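Local coordinates for Rho guanyl nucleotide exchange factor (Rom2), putative (Aspergillus fumigatus Af293, PDB 5O51), which probably acts as a guanine-nucleotide exchange factor for Rho-type GTPases, and is represented here by its CNH domain, a seven-bladed beta-propeller, at residues 129-132 with 137-140; 199-202 with 207-210; 219-224 with 261-266; 239-244 with 248-253. One frame throughout, in Å; residues are numbered along the deposited sequence.

Overall arrangement
In the CNH domain, a propeller of four-stranded antiparallel sheets, the contacts sample three successive blades. Contact 1 pairs the second and third strands of one blade, contact 2 the third and outermost strands of the next, and contact 4 the second and third strands of the blade after that. Contact 3 sets the short helix 220-224, which follows strand 208-210 of contact 2, against the chain around strand 264-265, the outermost strand of the blade holding contact 4. Centres of contacts 1 and 2 lie 15 Å apart; those of contacts 3 and 4 lie about 11 Å apart, and their segments touch. Contact 4 falls within the chain span between the two segments of contact 3, and Leu-219 packs on Phe-249.

Contact 1: 129-132 with 137-140; sequences SVKT and STIK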
loop_
_atom_site.group_PDB
_atom_site.type_symbol
_atom_site.label_atom_id
_atom_site.label_comp_id
_atom_site.label_asym_id
_atom_site.label_seq_id
_atom_site.Cartn_x
_atom_site.Cartn_y
_atom_site.Cartn_z
ATOM N N SER A 129 -5.792 -9.425 7.412
ATOM C CA SER A 129 -4.426 -9.962 7.378
ATOM C C SER A 129 -4.364 -11.204 6.502
ATOM O O SER A 129 -5.222 -12.062 6.587
ATOM C CB SER A 129 -3.976 -10.326 8.772
ATOM O OG SER A 129 -4.841 -11.274 9.299
ATOM N N VAL A 130 -3.344 -11.282 5.664
ATOM C CA VAL A 130 -3.205 -12.301 4.650
ATOM C C VAL A 130 -1.907 -13.045 4.895
ATOM O O VAL A 130 -0.850 -12.429 4.919
ATOM C CB VAL A 130 -3.132 -11.644 3.290
ATOM C CG1 VAL A 130 -2.924 -12.678 2.175
ATOM C CG2 VAL A 130 -4.385 -10.803 3.072
ATOM N N LYS A 131 -1.999 -14.353 5.143
ATOM C CA LYS A 131 -0.877 -15.275 4.915
ATOM C C LYS A 131 -0.883 -15.825 3.485
ATOM O O LYS A 131 -1.911 -16.161 2.971
ATOM C CB LYS A 131 -0.930 -16.445 5.889
ATOM C CG LYS A 131 0.155 -17.493 5.617
ATOM C CD LYS A 131 0.430 -18.360 6.829
ATOM C CE LYS A 131 -0.781 -19.188 7.233
ATOM N NZ LYS A 131 -0.427 -19.984 8.431
ATOM N N THR A 132 0.265 -15.949 2.852
ATOM C CA THR A 132 0.309 -16.384 1.461
ATOM C C THR A 132 1.631 -17.059 1.184
ATOM O O THR A 132 2.627 -16.742 1.821
ATOM C CB THR A 132 0.100 -15.184 0.483
ATOM O OG1 THR A 132 -0.032 -15.641 -0.880
ATOM C CG2 THR A 132 1.254 -14.161 0.579
ATOM N N SER A 137 -3.343 -18.955 0.079
ATOM C CA SER A 137 -3.493 -17.722 0.821
ATOM C C SER A 137 -4.629 -17.851 1.831
ATOM O O SER A 137 -5.683 -18.357 1.517
ATOM C CB SER A 137 -3.752 -16.536 -0.162
ATOM O OG SER A 137 -2.601 -16.218 -0.987
ATOM N N THR A 138 -4.424 -17.372 3.045
ATOM C CA THR A 138 -5.458 -17.407 4.075
ATOM C C THR A 138 -5.735 -15.981 4.498
ATOM O O THR A 138 -4.791 -15.264 4.875
ATOM C CB THR A 138 -4.973 -18.173 5.294
ATOM O OG1 THR A 138 -4.591 -19.491 4.885
ATOM C CG2 THR A 138 -6.062 -18.194 6.404
ATOM N N ILE A 139 -7.009 -15.585 4.452
ATOM C CA ILE A 139 -7.403 -14.224 4.740
ATOM C C ILE A 139 -8.248 -14.142 6.005
ATOM O O ILE A 139 -9.293 -14.775 6.078
ATOM C CB ILE A 139 -8.240 -13.630 3.592
ATOM C CG1 ILE A 139 -7.394 -13.408 2.335
ATOM C CG2 ILE A 139 -8.840 -12.308 4.026
ATOM C CD1 ILE A 139 -7.511 -14.509 1.322
ATOM N N LYS A 140 -7.865 -13.271 6.941
ATOM C CA LYS A 140 -8.623 -13.057 8.166
ATOM C C LYS A 140 -9.075 -11.615 8.264
ATOM O O LYS A 140 -8.339 -10.703 7.881
ATOM C CB LYS A 140 -7.797 -13.409 9.379
ATOM C CG LYS A 140 -7.556 -14.883 9.575
ATOM C CD LYS A 140 -7.431 -15.204 11.063
ATOM C CE LYS A 140 -6.824 -16.580 11.299
ATOM N NZ LYS A 140 -5.851 -16.568 12.427
#
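Thr-132 and Ser-137 turn their hydroxyls toward one another across a non-hydrogen-bonded pair, with Thr-132 OG1 donating to Ser-137 OG at 2.6 Å. The threonine oxygen lies opposite the backbone N (chi1 -172°), while the serine oxygen sits beside its own N (chi1 -68°), and these two torsions bring the groups together. Both oxygens also reach the linker and first strand of the next blade: Ser-137 OG bonds Ala-178 O and Ser-180 OG, and Thr-132 OG1 bonds Ser-180 N, so a short polar network ties the two blades together. On the same face Val-130 and Ile-139 lie side by side and point the same way, with CG2 of Val-130 4.0 Å from CG1 of Ile-139. The two segments are the second and third strands of a four-stranded propeller blade, joined as a hairpin. Lys-131 N meets Thr-138 O at 2.9 Å and Thr-138 N meets Lys-131 O at 2.8 Å; a similar reciprocal pair links Ser-129 and Lys-140. The opposite face is more polar. There Ser-129 OG rests 3.6 Å from Lys-140 CB, and CB of Lys-131 comes within 4.4 Å of CB of Thr-138, before both lysine chains lead away from the neighbouring strand.

Contact 2: 199-202 with 207-210; sequences EVVS and ETQS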
loop_
_atom_site.group_PDB
_atom_site.type_symbol
_atom_site.label_atom_id
_atom_site.label_comp_id
_atom_site.label_asym_id
_atom_site.label_seq_id
_atom_site.Cartn_x
_atom_site.Cartn_y
_atom_site.Cartn_z
ATOM N N GLU A 199 -9.612 -11.722 -8.124
ATOM C CA GLU A 199 -10.755 -12.588 -7.809
ATOM C C GLU A 199 -11.585 -11.952 -6.690
ATOM O O GLU A 199 -11.096 -11.661 -5.597
ATOM C CB GLU A 199 -10.318 -14.018 -7.417
ATOM C CG GLU A 199 -9.323 -14.711 -8.374
ATOM C CD GLU A 199 -9.920 -15.343 -9.643
ATOM O OE1 GLU A 199 -11.117 -15.714 -9.659
ATOM O OE2 GLU A 199 -9.160 -15.502 -10.637
ATOM N N VAL A 200 -12.862 -11.757 -6.981
ATOM C CA VAL A 200 -13.790 -11.076 -6.081
ATOM C C VAL A 200 -14.403 -12.087 -5.108
ATOM O O VAL A 200 -14.799 -13.168 -5.515
ATOM C CB VAL A 200 -14.861 -10.372 -6.910
ATOM C CG1 VAL A 200 -15.808 -9.563 -6.039
ATOM C CG2 VAL A 200 -14.191 -9.482 -7.946
ATOM N N VAL A 201 -14.458 -11.729 -3.824
ATOM C CA VAL A 201 -14.799 -12.647 -2.717
ATOM C C VAL A 201 -15.797 -11.964 -1.803
ATOM O O VAL A 201 -15.603 -10.825 -1.384
ATOM C CB VAL A 201 -13.540 -13.072 -1.929
ATOM C CG1 VAL A 201 -13.846 -13.476 -0.483
ATOM C CG2 VAL A 201 -12.865 -14.221 -2.661
ATOM N N SER A 202 -16.859 -12.682 -1.477
ATOM C CA SER A 202 -18.014 -12.083 -0.838
ATOM C C SER A 202 -17.831 -12.031 0.672
ATOM O O SER A 202 -17.562 -13.060 1.283
ATOM C CB SER A 202 -19.219 -12.943 -1.199
ATOM O OG SER A 202 -20.448 -12.385 -0.779
ATOM N N GLU A 207 -17.376 -17.628 -0.829
ATOM C CA GLU A 207 -17.324 -18.042 -2.258
ATOM C C GLU A 207 -17.009 -16.813 -3.151
ATOM O O GLU A 207 -16.913 -15.694 -2.638
ATOM C CB GLU A 207 -18.531 -18.880 -2.702
ATOM C CG GLU A 207 -18.298 -19.923 -3.784
ATOM C CD GLU A 207 -19.521 -20.112 -4.681
ATOM O OE1 GLU A 207 -20.641 -19.668 -4.320
ATOM O OE2 GLU A 207 -19.360 -20.712 -5.762
ATOM N N THR A 208 -16.851 -17.014 -4.460
ATOM C CA THR A 208 -15.841 -16.267 -5.219
ATOM C C THR A 208 -16.016 -16.346 -6.752
ATOM O O THR A 208 -16.475 -17.357 -7.277
ATOM C CB THR A 208 -14.404 -16.765 -4.823
ATOM O OG1 THR A 208 -13.411 -15.856 -5.298
ATOM C CG2 THR A 208 -14.092 -18.195 -5.356
ATOM N N GLN A 209 -15.648 -15.271 -7.453
ATOM C CA GLN A 209 -15.652 -15.225 -8.924
ATOM C C GLN A 209 -14.516 -14.325 -9.447
ATOM O O GLN A 209 -14.118 -13.357 -8.788
ATOM C CB GLN A 209 -16.999 -14.718 -9.442
ATOM C CG GLN A 209 -17.350 -13.292 -9.020
ATOM C CD GLN A 209 -18.811 -12.915 -9.244
ATOM O OE1 GLN A 209 -19.688 -13.779 -9.306
ATOM N NE2 GLN A 209 -19.083 -11.609 -9.344
ATOM N N SER A 210 -14.008 -14.636 -10.635
ATOM C CA SER A 210 -13.040 -13.773 -11.279
ATOM C C SER A 210 -13.714 -12.432 -11.584
ATOM O O SER A 210 -14.930 -12.372 -11.723
ATOM C CB SER A 210 -12.493 -14.392 -12.569
ATOM O OG SER A 210 -13.186 -13.815 -13.665
#
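Glu-199 folds its carboxylate back over Ser-210 by a turn about CB-CG (chi2 -80°): OE1 comes to 3.2 Å from Ser-210 CA. It is equally near the amide nitrogen of that serine, but the angle is too poor for a hydrogen bond. At Val-200 the backbone does the work. Its N donates to Gln-209 O at 2.7 Å, and its O is gripped twice, by Gln-209 N in the carbonyl plane and by Thr-208 OG1 at 3.0 Å. The hydroxyl approaches from 51° above that plane, away from the lone-pair directions. This hairpin joins the third strand of a propeller blade to the short outermost strand 208-210 and, as expected for an outer strand, much of the contact lies at the surface. Val-201 is the buried exception: its side chain also packs against Tyr-174 and Ile-176 in the outermost strand of the preceding blade, while CG2 lies 3.2 Å from Thr-208 OG1. At Ser-202 the N reaches Glu-207 O at 3.2 Å with a C=O...N angle of 175°. A cis peptide bond precedes Glu-207 in the turn, where Ser-202 OG bonds Glu-204 O.

Contact 3: 219-224 with 261-266; sequences LDFVAR and DWKISW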
loop_
_atom_site.group_PDB
_atom_site.type_symbol
_atom_site.label_atom_id
_atom_site.label_comp_id
_atom_site.label_asym_id
_atom_site.label_seq_id
_atom_site.Cartn_x
_atom_site.Cartn_y
_atom_site.Cartn_z
ATOM N N LEU A 219 -9.825 -8.657 -23.944
ATOM C CA LEU A 219 -9.020 -8.974 -22.750
ATOM C C LEU A 219 -8.192 -10.250 -22.840
ATOM O O LEU A 219 -7.710 -10.738 -21.843
ATOM C CB LEU A 219 -9.928 -9.069 -21.506
ATOM C CG LEU A 219 -10.752 -7.827 -21.111
ATOM C CD1 LEU A 219 -11.731 -8.174 -19.985
ATOM C CD2 LEU A 219 -9.862 -6.656 -20.709
ATOM N N ASP A 220 -7.988 -10.769 -24.044
ATOM C CA ASP A 220 -7.199 -11.979 -24.219
ATOM C C ASP A 220 -5.724 -11.858 -23.867
ATOM O O ASP A 220 -5.114 -12.839 -23.474
ATOM C CB ASP A 220 -7.316 -12.489 -25.675
ATOM C CG ASP A 220 -8.137 -13.744 -25.770
ATOM O OD1 ASP A 220 -9.363 -13.709 -25.442
ATOM O OD2 ASP A 220 -7.527 -14.773 -26.125
ATOM N N PHE A 221 -5.131 -10.676 -24.034
ATOM C CA PHE A 221 -3.735 -10.434 -23.619
ATOM C C PHE A 221 -3.496 -10.748 -22.146
ATOM O O PHE A 221 -2.433 -11.273 -21.751
ATOM C CB PHE A 221 -3.256 -9.018 -24.012
ATOM C CG PHE A 221 -3.905 -7.884 -23.240
ATOM C CD1 PHE A 221 -3.417 -7.502 -21.978
ATOM C CD2 PHE A 221 -4.987 -7.172 -23.782
ATOM C CE1 PHE A 221 -4.035 -6.488 -21.249
ATOM C CE2 PHE A 221 -5.608 -6.149 -23.058
ATOM C CZ PHE A 221 -5.128 -5.789 -21.793
ATOM N N VAL A 222 -4.489 -10.469 -21.316
ATOM C CA VAL A 222 -4.351 -10.803 -19.921
ATOM C C VAL A 222 -4.236 -12.344 -19.772
ATOM O O VAL A 222 -3.373 -12.857 -19.011
ATOM C CB VAL A 222 -5.551 -10.289 -19.109
ATOM C CG1 VAL A 222 -5.402 -10.688 -17.641
ATOM C CG2 VAL A 222 -5.762 -8.765 -19.295
ATOM N N ALA A 223 -5.131 -13.055 -20.467
ATOM C CA ALA A 223 -5.258 -14.551 -20.405
ATOM C C ALA A 223 -4.078 -15.308 -21.022
ATOM O O ALA A 223 -3.743 -16.404 -20.595
ATOM C CB ALA A 223 -6.555 -15.001 -21.090
ATOM N N ARG A 224 -3.515 -14.738 -22.080
ATOM C CA ARG A 224 -2.219 -15.151 -22.665
ATOM C C ARG A 224 -1.105 -15.461 -21.661
ATOM O O ARG A 224 -0.340 -16.391 -21.853
ATOM C CB ARG A 224 -1.701 -14.006 -23.557
ATOM C CG ARG A 224 -1.223 -14.407 -24.924
ATOM C CD ARG A 224 -0.840 -13.179 -25.714
ATOM N NE ARG A 224 -1.984 -12.591 -26.401
ATOM C CZ ARG A 224 -2.046 -11.336 -26.876
ATOM N NH1 ARG A 224 -1.030 -10.465 -26.733
ATOM N NH2 ARG A 224 -3.155 -10.944 -27.502
ATOM N N ASP A 261 -9.528 0.761 -27.093
ATOM C CA ASP A 261 -8.297 1.126 -27.761
ATOM C C ASP A 261 -7.176 1.672 -26.857
ATOM O O ASP A 261 -6.071 1.998 -27.350
ATOM C CB ASP A 261 -8.613 2.102 -28.889
ATOM C CG ASP A 261 -9.533 1.461 -29.958
ATOM O OD1 ASP A 261 -9.383 0.234 -30.297
ATOM O OD2 ASP A 261 -10.423 2.193 -30.442
ATOM N N TRP A 262 -7.432 1.698 -25.555
ATOM C CA TRP A 262 -6.537 2.336 -24.556
ATOM C C TRP A 262 -5.886 1.249 -23.792
ATOM O O TRP A 262 -6.565 0.403 -23.204
ATOM C CB TRP A 262 -7.341 3.238 -23.589
ATOM C CG TRP A 262 -6.547 4.197 -22.709
ATOM C CD1 TRP A 262 -6.357 5.524 -22.924
ATOM C CD2 TRP A 262 -5.889 3.900 -21.453
ATOM N NE1 TRP A 262 -5.664 6.066 -21.888
ATOM C CE2 TRP A 262 -5.351 5.080 -20.985
ATOM C CE3 TRP A 262 -5.720 2.741 -20.695
ATOM C CZ2 TRP A 262 -4.600 5.147 -19.811
ATOM C CZ3 TRP A 262 -4.990 2.816 -19.498
ATOM C CH2 TRP A 262 -4.438 4.003 -19.083
ATOM N N LYS A 263 -4.556 1.264 -23.801
ATOM C CA LYS A 263 -3.768 0.262 -23.089
ATOM C C LYS A 263 -2.322 0.801 -22.838
ATOM O O LYS A 263 -1.679 1.357 -23.771
ATOM C CB LYS A 263 -3.658 -1.007 -23.948
ATOM C CG LYS A 263 -2.927 -2.178 -23.302
ATOM C CD LYS A 263 -2.588 -3.303 -24.261
ATOM C CE LYS A 263 -1.758 -4.363 -23.538
ATOM N NZ LYS A 263 -1.110 -5.318 -24.448
ATOM N N ILE A 264 -1.803 0.562 -21.619
ATOM C CA ILE A 264 -0.385 0.849 -21.274
ATOM C C ILE A 264 0.270 -0.472 -20.993
ATOM O O ILE A 264 -0.277 -1.304 -20.269
ATOM C CB ILE A 264 -0.258 1.749 -19.998
ATOM C CG1 ILE A 264 -0.809 3.149 -20.265
ATOM C CG2 ILE A 264 1.162 1.810 -19.455
ATOM C CD1 ILE A 264 -1.161 3.905 -19.029
ATOM N N SER A 265 1.447 -0.657 -21.558
ATOM C CA SER A 265 2.341 -1.737 -21.172
ATOM C C SER A 265 3.523 -1.075 -20.476
ATOM O O SER A 265 4.210 -0.254 -21.102
ATOM C CB SER A 265 2.828 -2.531 -22.425
ATOM O OG SER A 265 1.872 -3.572 -22.743
ATOM N N TRP A 266 3.815 -1.468 -19.240
ATOM C CA TRP A 266 4.896 -0.775 -18.452
ATOM C C TRP A 266 6.279 -1.213 -18.927
ATOM O O TRP A 266 6.501 -2.397 -19.283
ATOM C CB TRP A 266 4.654 -1.016 -16.931
ATOM C CG TRP A 266 3.321 -0.440 -16.469
ATOM C CD1 TRP A 266 2.216 -1.125 -16.186
ATOM C CD2 TRP A 266 2.978 0.944 -16.351
ATOM N NE1 TRP A 266 1.169 -0.269 -15.875
ATOM C CE2 TRP A 266 1.622 1.012 -15.977
ATOM C CE3 TRP A 266 3.704 2.157 -16.525
ATOM C CZ2 TRP A 266 0.948 2.228 -15.747
ATOM C CZ3 TRP A 266 3.051 3.386 -16.273
ATOM C CH2 TRP A 266 1.666 3.413 -15.892
#
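Phe-221 and Lys-263 carry this contact between them, the aromatic ring of the helix taking the aliphatic end of the lysine over one face. Lys-263 CE stands 3.8 Å from the centroid of the Phe-221 ring, only 10° off the ring normal, a well-centred CH-pi contact. NZ follows at 4.2 Å from the same centroid and 21° off the normal, which makes a cation-pi pair as well. The lysine chain is fully extended from its backbone, with CG opposite N (chi1 -177°), and slides past the phenylalanine side chain in the reverse direction. The ring belongs to the tightly packed part: Phe-247 and Phe-249 of strand 247-251 meet it edge-to-face, and Phe-249 also receives Leu-219 and Val-222. The short helix 220-224 is thereby pressed against the outer part of a propeller blade, in the connection that leads from one blade to the next. The lysine side is looser. Lys-263 is exposed, no hydrogen bond links the two segments, and only 105 Å² is buried between them. Arg-224 lays its guanidinium over Phe-221 CA, leaving its NH1 5.6 Å from Lys-263 NZ; both residues also touch a crystal neighbour, which may influence their pose. The pi cloud of Phe-221 would be expected to favour an ammonium placed above it, perhaps partly offsetting any repulsion from the nearby arginine without the lysine having to be withdrawn from solvent.

Contact 4: 239-244 with 248-253; sequences EFLLNY and SFFVNR
Ser-248 OG donates to Asn-243 OD1 at 2.6 Å, a short bond between buried side chains in a hairpin made of the second and third strands of a propeller blade. Asn-243 reaches the hydroxyl with CG beside its backbone N (chi1 -58°). Trp-266 NE1, from the segment that includes the outermost strand of the same blade, bonds the serine oxygen too, so that oxygen is held by both Asn-243 and Trp-266. Reciprocal backbone bonds follow: Leu-242 N to Phe-249 O and Phe-249 N to Leu-242 O, then a second such pair between Phe-240 and Val-251. Near the far end, Glu-239 directs OE1 to a salt bridge with Arg-259, whose charge also faces the ring of Phe-250. Packing takes over on either side of the sheet. On the Asn-243 face, Leu-241 lays CD1 over the Phe-250 ring, 4.1 Å from the centroid and 12° off the normal, and this face meets strands 272-276 and 279-284 of the following blade. On the other, Leu-242 CD1 touches both Phe-249 CE2 at 4.0 Å and Val-251 CG1 at 3.8 Å. The Tyr-244 and Phe-249 rings meet at their borders, close to parallel (17°), without stacking; their CE1 atoms are 3.5 Å apart. Outermost, the poorly ordered Arg-253 brings CB to 3.7 Å from Phe-240 CE1, at the edge of that ring.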
loop_
_atom_site.group_PDB
_atom_site.type_symbol
_atom_site.label_atom_id
_atom_site.label_comp_id
_atom_site.label_asym_id
_atom_site.label_seq_id
_atom_site.Cartn_x
_atom_site.Cartn_y
_atom_site.Cartn_z
ATOM N N GLU A 239 -16.098 3.553 -14.144
ATOM C CA GLU A 239 -15.068 2.630 -14.686
ATOM C C GLU A 239 -14.024 2.350 -13.572
ATOM O O GLU A 239 -13.786 3.196 -12.729
ATOM C CB GLU A 239 -14.356 3.234 -15.923
ATOM C CG GLU A 239 -15.237 3.838 -17.023
ATOM C CD GLU A 239 -14.451 4.648 -18.086
ATOM O OE1 GLU A 239 -13.407 5.306 -17.788
ATOM O OE2 GLU A 239 -14.900 4.633 -19.256
ATOM N N PHE A 240 -13.378 1.191 -13.614
ATOM C CA PHE A 240 -12.190 0.914 -12.789
ATOM C C PHE A 240 -10.920 0.860 -13.621
ATOM O O PHE A 240 -10.910 0.223 -14.679
ATOM C CB PHE A 240 -12.358 -0.420 -12.143
ATOM C CG PHE A 240 -13.530 -0.487 -11.222
ATOM C CD1 PHE A 240 -14.822 -0.679 -11.722
ATOM C CD2 PHE A 240 -13.361 -0.386 -9.852
ATOM C CE1 PHE A 240 -15.920 -0.768 -10.864
ATOM C CE2 PHE A 240 -14.452 -0.485 -8.984
ATOM C CZ PHE A 240 -15.729 -0.670 -9.487
ATOM N N LEU A 241 -9.872 1.523 -13.147
ATOM C CA LEU A 241 -8.532 1.391 -13.695
ATOM C C LEU A 241 -7.837 0.276 -12.984
ATOM O O LEU A 241 -7.664 0.360 -11.755
ATOM C CB LEU A 241 -7.723 2.660 -13.542
ATOM C CG LEU A 241 -6.226 2.589 -14.006
ATOM C CD1 LEU A 241 -6.154 2.317 -15.498
ATOM C CD2 LEU A 241 -5.521 3.885 -13.714
ATOM N N LEU A 242 -7.467 -0.761 -13.743
ATOM C CA LEU A 242 -6.796 -1.954 -13.239
ATOM C C LEU A 242 -5.311 -1.896 -13.572
ATOM O O LEU A 242 -4.942 -1.647 -14.733
ATOM C CB LEU A 242 -7.432 -3.169 -13.877
ATOM C CG LEU A 242 -8.930 -3.426 -13.525
ATOM C CD1 LEU A 242 -9.349 -4.724 -14.228
ATOM C CD2 LEU A 242 -9.202 -3.666 -12.051
ATOM N N ASN A 243 -4.473 -2.105 -12.568
ATOM C CA ASN A 243 -3.014 -1.943 -12.678
ATOM C C ASN A 243 -2.312 -3.239 -12.235
ATOM O O ASN A 243 -2.438 -3.703 -11.081
ATOM C CB ASN A 243 -2.470 -0.760 -11.862
ATOM C CG ASN A 243 -3.099 0.574 -12.240
ATOM O OD1 ASN A 243 -2.797 1.193 -13.264
ATOM N ND2 ASN A 243 -3.971 1.055 -11.372
ATOM N N TYR A 244 -1.642 -3.854 -13.191
ATOM C CA TYR A 244 -0.831 -5.048 -12.959
ATOM C C TYR A 244 0.651 -4.739 -13.311
ATOM O O TYR A 244 0.960 -3.708 -13.963
ATOM C CB TYR A 244 -1.297 -6.188 -13.836
ATOM C CG TYR A 244 -2.796 -6.583 -13.927
ATOM C CD1 TYR A 244 -3.714 -5.737 -14.455
ATOM C CD2 TYR A 244 -3.211 -7.874 -13.608
ATOM C CE1 TYR A 244 -5.036 -6.098 -14.589
ATOM C CE2 TYR A 244 -4.537 -8.261 -13.733
ATOM C CZ TYR A 244 -5.447 -7.370 -14.265
ATOM O OH TYR A 244 -6.805 -7.674 -14.463
ATOM N N SER A 248 -1.678 -1.803 -17.762
ATOM C CA SER A 248 -2.839 -1.167 -17.181
ATOM C C SER A 248 -3.916 -1.009 -18.208
ATOM O O SER A 248 -3.614 -0.738 -19.367
ATOM C CB SER A 248 -2.484 0.186 -16.521
ATOM O OG SER A 248 -1.762 -0.050 -15.330
ATOM N N PHE A 249 -5.187 -1.146 -17.762
ATOM C CA PHE A 249 -6.312 -0.823 -18.619
ATOM C C PHE A 249 -7.617 -0.594 -17.825
ATOM O O PHE A 249 -7.718 -0.861 -16.608
ATOM C CB PHE A 249 -6.498 -1.950 -19.628
ATOM C CG PHE A 249 -6.760 -3.272 -18.974
ATOM C CD1 PHE A 249 -5.722 -4.069 -18.574
ATOM C CD2 PHE A 249 -8.060 -3.644 -18.679
ATOM C CE1 PHE A 249 -5.962 -5.246 -17.897
ATOM C CE2 PHE A 249 -8.314 -4.825 -18.043
ATOM C CZ PHE A 249 -7.268 -5.639 -17.670
ATOM N N PHE A 250 -8.643 -0.123 -18.532
ATOM C CA PHE A 250 -9.947 0.170 -17.868
ATOM C C PHE A 250 -10.995 -0.960 -18.030
ATOM O O PHE A 250 -11.094 -1.583 -19.117
ATOM C CB PHE A 250 -10.532 1.425 -18.456
ATOM C CG PHE A 250 -9.816 2.652 -18.121
ATOM C CD1 PHE A 250 -10.083 3.312 -16.930
ATOM C CD2 PHE A 250 -8.924 3.227 -19.033
ATOM C CE1 PHE A 250 -9.401 4.458 -16.601
ATOM C CE2 PHE A 250 -8.276 4.388 -18.718
ATOM C CZ PHE A 250 -8.501 5.003 -17.501
ATOM N N VAL A 251 -11.829 -1.173 -17.015
ATOM C CA VAL A 251 -13.075 -1.998 -17.172
ATOM C C VAL A 251 -14.313 -1.251 -16.667
ATOM O O VAL A 251 -14.167 -0.182 -16.010
ATOM C CB VAL A 251 -13.054 -3.387 -16.525
ATOM C CG1 VAL A 251 -11.909 -4.220 -17.058
ATOM C CG2 VAL A 251 -13.052 -3.329 -15.019
ATOM N N ASN A 252 -15.504 -1.800 -16.984
ATOM C CA ASN A 252 -16.794 -1.189 -16.571
ATOM C C ASN A 252 -17.491 -1.627 -15.263
ATOM O O ASN A 252 -18.366 -0.883 -14.783
ATOM C CB ASN A 252 -17.848 -1.267 -17.703
ATOM C CG ASN A 252 -18.343 -2.683 -17.972
ATOM O OD1 ASN A 252 -18.067 -3.660 -17.235
ATOM N ND2 ASN A 252 -19.044 -2.814 -19.086
ATOM N N ARG A 253 -17.155 -2.788 -14.701
ATOM C CA ARG A 253 -17.984 -3.397 -13.595
ATOM C C ARG A 253 -18.933 -4.367 -14.255
ATOM O O ARG A 253 -19.709 -3.977 -15.094
ATOM C CB ARG A 253 -18.690 -2.394 -12.627
ATOM C CG ARG A 253 -20.171 -2.581 -12.331
ATOM C CD ARG A 253 -21.092 -2.140 -13.469
ATOM N NE ARG A 253 -22.034 -1.066 -13.136
ATOM C CZ ARG A 253 -23.280 -1.223 -12.663
ATOM N NH1 ARG A 253 -23.801 -2.425 -12.402
ATOM N NH2 ARG A 253 -24.021 -0.145 -12.427
#